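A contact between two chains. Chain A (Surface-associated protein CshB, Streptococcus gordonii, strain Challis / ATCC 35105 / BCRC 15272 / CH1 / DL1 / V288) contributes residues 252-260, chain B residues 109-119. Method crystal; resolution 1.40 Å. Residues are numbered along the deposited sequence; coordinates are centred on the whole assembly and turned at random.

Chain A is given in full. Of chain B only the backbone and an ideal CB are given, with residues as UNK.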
# COMPACT_ATOMS: atom_id res chain seq x y z
N SER A 252 5.33 -0.43 14.13
CA SER A 252 5.30 0.07 12.74
C SER A 252 6.34 1.16 12.58
O SER A 252 6.44 2.07 13.44
CB SER A 252 3.92 0.58 12.44
OG SER A 252 3.86 1.05 11.10
N SER A 253 6.99 1.19 11.41
CA SER A 253 7.81 2.39 11.04
C SER A 253 6.93 3.57 10.74
O SER A 253 7.45 4.70 10.86
CB SER A 253 8.76 2.14 9.92
OG SER A 253 8.05 1.79 8.77
N GLY A 254 5.67 3.32 10.41
CA GLY A 254 4.63 4.32 10.16
C GLY A 254 3.74 4.42 11.40
O GLY A 254 4.26 4.45 12.50
N GLN A 255 2.46 4.44 11.08
CA GLN A 255 1.39 4.45 12.10
C GLN A 255 0.29 3.49 11.72
O GLN A 255 -0.08 3.35 10.54
CB GLN A 255 0.75 5.83 12.26
CG GLN A 255 1.66 6.82 12.94
CD GLN A 255 0.94 8.12 13.21
OE1 GLN A 255 1.48 9.17 12.88
NE2 GLN A 255 -0.20 8.04 13.88
N GLN A 256 -0.28 2.84 12.72
CA GLN A 256 -1.48 2.03 12.52
C GLN A 256 -2.57 2.66 13.35
O GLN A 256 -2.30 3.58 14.10
CB GLN A 256 -1.25 0.56 12.91
CG GLN A 256 -0.03 -0.07 12.29
CD GLN A 256 0.01 0.05 10.79
OE1 GLN A 256 -0.95 -0.30 10.04
NE2 GLN A 256 1.13 0.53 10.28
N ALA A 257 -3.78 2.16 13.31
CA ALA A 257 -4.87 2.81 14.04
C ALA A 257 -5.92 1.80 14.48
O ALA A 257 -6.29 0.96 13.68
CB ALA A 257 -5.49 3.84 13.11
N MET A 258 -6.40 1.88 15.70
CA MET A 258 -7.44 0.96 16.19
C MET A 258 -8.81 1.48 15.80
O MET A 258 -9.14 2.64 16.08
CB MET A 258 -7.36 0.85 17.70
CG MET A 258 -8.19 -0.28 18.26
SD MET A 258 -8.35 -0.20 20.05
CE MET A 258 -9.61 1.05 20.16
N MET A 259 -9.61 0.59 15.28
CA MET A 259 -11.06 0.79 15.16
C MET A 259 -11.73 -0.25 16.06
O MET A 259 -11.33 -1.46 16.05
CB MET A 259 -11.55 0.52 13.75
CG MET A 259 -10.91 1.48 12.78
SD MET A 259 -11.41 1.27 11.08
CE MET A 259 -13.17 1.61 11.20
N MET A 260 -12.75 0.15 16.79
CA MET A 260 -13.48 -0.78 17.68
C MET A 260 -14.96 -0.43 17.55
O MET A 260 -15.30 0.77 17.63
CB MET A 260 -13.07 -0.69 19.14
CG MET A 260 -13.81 -1.73 20.01
SD MET A 260 -13.46 -1.46 21.80
CE MET A 260 -11.74 -1.85 21.92
N UNK B 109 -12.25 9.98 12.68
CA UNK B 109 -13.04 10.07 13.92
C UNK B 109 -13.11 8.69 14.60
O UNK B 109 -13.11 8.65 15.86
CB UNK B 109 -14.45 10.59 13.63
N UNK B 110 -13.17 7.61 13.83
CA UNK B 110 -13.32 6.26 14.37
C UNK B 110 -11.96 5.59 14.60
O UNK B 110 -11.94 4.38 14.83
CB UNK B 110 -14.17 5.41 13.42
N UNK B 111 -10.89 6.35 14.72
CA UNK B 111 -9.56 5.74 14.92
C UNK B 111 -8.98 6.17 16.26
O UNK B 111 -8.96 7.39 16.58
CB UNK B 111 -8.61 6.13 13.79
N UNK B 112 -8.36 5.25 16.98
CA UNK B 112 -7.51 5.54 18.12
C UNK B 112 -6.05 5.40 17.68
O UNK B 112 -5.71 4.42 17.06
CB UNK B 112 -7.83 4.61 19.30
N UNK B 113 -5.26 6.44 17.92
CA UNK B 113 -3.90 6.47 17.33
C UNK B 113 -2.84 6.79 18.39
O UNK B 113 -3.14 7.17 19.44
CB UNK B 113 -3.83 7.50 16.20
N UNK B 114 -1.59 6.56 18.00
CA UNK B 114 -0.38 6.88 18.80
C UNK B 114 0.36 7.77 17.82
O UNK B 114 1.12 7.24 17.04
CB UNK B 114 0.43 5.66 19.25
N UNK B 115 0.10 9.09 17.85
CA UNK B 115 0.41 9.97 16.74
C UNK B 115 1.82 10.43 16.39
O UNK B 115 2.01 11.55 16.11
CB UNK B 115 -0.41 11.24 16.97
N UNK B 116 2.75 9.49 16.49
CA UNK B 116 4.07 9.69 15.88
C UNK B 116 4.40 8.41 15.13
O UNK B 116 3.99 7.32 15.52
CB UNK B 116 5.14 10.02 16.92
N UNK B 117 5.24 8.52 14.12
CA UNK B 117 5.75 7.35 13.40
C UNK B 117 6.82 6.61 14.23
O UNK B 117 7.49 7.16 15.07
CB UNK B 117 6.33 7.78 12.05
N UNK B 118 6.97 5.34 13.89
CA UNK B 118 8.14 4.53 14.31
C UNK B 118 8.06 4.13 15.77
O UNK B 118 8.92 4.46 16.59
CB UNK B 118 9.44 5.30 14.07
N UNK B 119 7.03 3.34 16.11
CA UNK B 119 6.68 3.01 17.51
C UNK B 119 6.37 1.54 17.70
O UNK B 119 6.18 0.79 16.77
CB UNK B 119 5.48 3.84 17.97

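Position 109 has no atom of residues 252-260 within 5.5 Å of its ideal CB, so the contact sets no preference. It is Lys B109, extended.

At 110 the CB points sideways, 4.5 Å from Met A259 CE, which suits a small or medium side chain, polar or apolar. Thr B110 (chi1 p) has OG1 4.1 Å from Met A259 CE; its backbone O accepts from a water that accepts from Met A260 N.

Position 111 sets its sideways CB 3.9 Å from Ala A257 CB, so a long side chain can run past. Gln B111 does so, OE1 3.6 Å from Ala A257 CB.

At 112 a single antiparallel bridge to Met A258 fixes the backbone: N donates to Met A258 O (2.9 Å, 166°) and O accepts from Met A258 N (3.0 Å). The CB points sideways, as does that of Met A258, whose long thioether favours an apolar partner; leucine, isoleucine or methionine would suit. Leu B112 brings CD2 to 3.8 Å from Met A258 CE.

The CB of 113 is 4.3 Å from Gln A255 NE2 and 5.1 Å from Ala A257 CB, a mixed setting that allows a compact apolar or a polar side chain. Val B113 uses its CG1, 3.9 Å from Ala A257 CB.

The CB of 114 points sideways with no atom of residues 252-260 within 5.5 Å, so many side chains suit, large ones included. Tyr B114 leads its ring away. Its N donates to a water that also accepts from Gln A255 NE2 and donates to Gln A256 O, bridging the chains.

At 115 phi is -75° and CB points away, compatible with proline among others; it is Pro B115. Position 116 also points away, leaving its choice open: Met B116.

The CB of 117 sits 3.5 Å from Ser A253 O and 4.8 Å from Gln A255 CG, so a modest polar side chain fits. Asn B117 puts OD1 3.4 Å from Gln A255 CG.

At 118 phi/psi of 75/63 favours glycine or asparagine, yet CB is 3.8 Å from Ser A253 O, an acceptor inviting a short donor. Ser B118 OG donates to Ser A253 O (2.8 Å), while its N donates to Gly A254 O (3.2 Å).

Position 119 pairs with Ser A252 through two backbone bonds: N to Ser A252 O and Ser A252 N to O, both 3.0 Å. A beta-branched residue suits the extended backbone. Thr B119 OG1 donates to a water that donates to Gly A254 O and Met B116 O, joining the contact through water.

Chain B (109-119) KTQLVYPMNST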
# COMPACT_ATOMS: atom_id res chain seq x y z
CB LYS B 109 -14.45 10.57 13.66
CG LYS B 109 -14.57 12.06 13.38
CD LYS B 109 -16.04 12.36 13.15
CE LYS B 109 -16.37 13.81 12.91
NZ LYS B 109 -17.83 14.01 13.08
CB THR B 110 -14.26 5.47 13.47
OG1 THR B 110 -13.64 5.53 12.19
CG2 THR B 110 -15.67 6.03 13.49
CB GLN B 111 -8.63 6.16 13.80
CG GLN B 111 -8.93 5.48 12.51
CD GLN B 111 -7.98 5.85 11.41
OE1 GLN B 111 -7.09 6.68 11.61
NE2 GLN B 111 -8.22 5.25 10.28
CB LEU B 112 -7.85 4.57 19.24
CG LEU B 112 -7.35 4.96 20.63
CD1 LEU B 112 -8.19 6.13 21.16
CD2 LEU B 112 -7.40 3.77 21.57
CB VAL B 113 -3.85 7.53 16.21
CG1 VAL B 113 -4.72 7.16 15.01
CG2 VAL B 113 -4.20 8.91 16.72
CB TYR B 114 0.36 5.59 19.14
CG TYR B 114 1.40 5.70 20.22
CD1 TYR B 114 1.06 6.07 21.51
CD2 TYR B 114 2.71 5.36 19.96
CE1 TYR B 114 2.00 6.10 22.51
CE2 TYR B 114 3.67 5.40 20.94
CZ TYR B 114 3.31 5.77 22.22
OH TYR B 114 4.24 5.80 23.18
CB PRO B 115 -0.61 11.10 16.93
CG PRO B 115 -0.64 11.24 18.40
CD PRO B 115 -0.60 9.81 18.91
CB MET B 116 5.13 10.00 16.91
CG MET B 116 4.79 11.29 17.64
SD MET B 116 5.48 12.69 16.85
CE MET B 116 7.27 12.42 17.04
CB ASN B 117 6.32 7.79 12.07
CG ASN B 117 5.24 8.50 11.28
OD1 ASN B 117 4.22 7.89 10.99
ND2 ASN B 117 5.50 9.76 10.92
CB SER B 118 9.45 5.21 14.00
OG SER B 118 9.45 5.61 12.63
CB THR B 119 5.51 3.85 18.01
OG1 THR B 119 4.35 3.44 17.29
CG2 THR B 119 5.76 5.34 17.86
O HOH W 1 -13.78 2.80 15.97
O HOH W 2 -1.04 5.65 15.30
O HOH W 3 0.10 11.83 13.28
O HOH W 4 3.53 4.74 15.07
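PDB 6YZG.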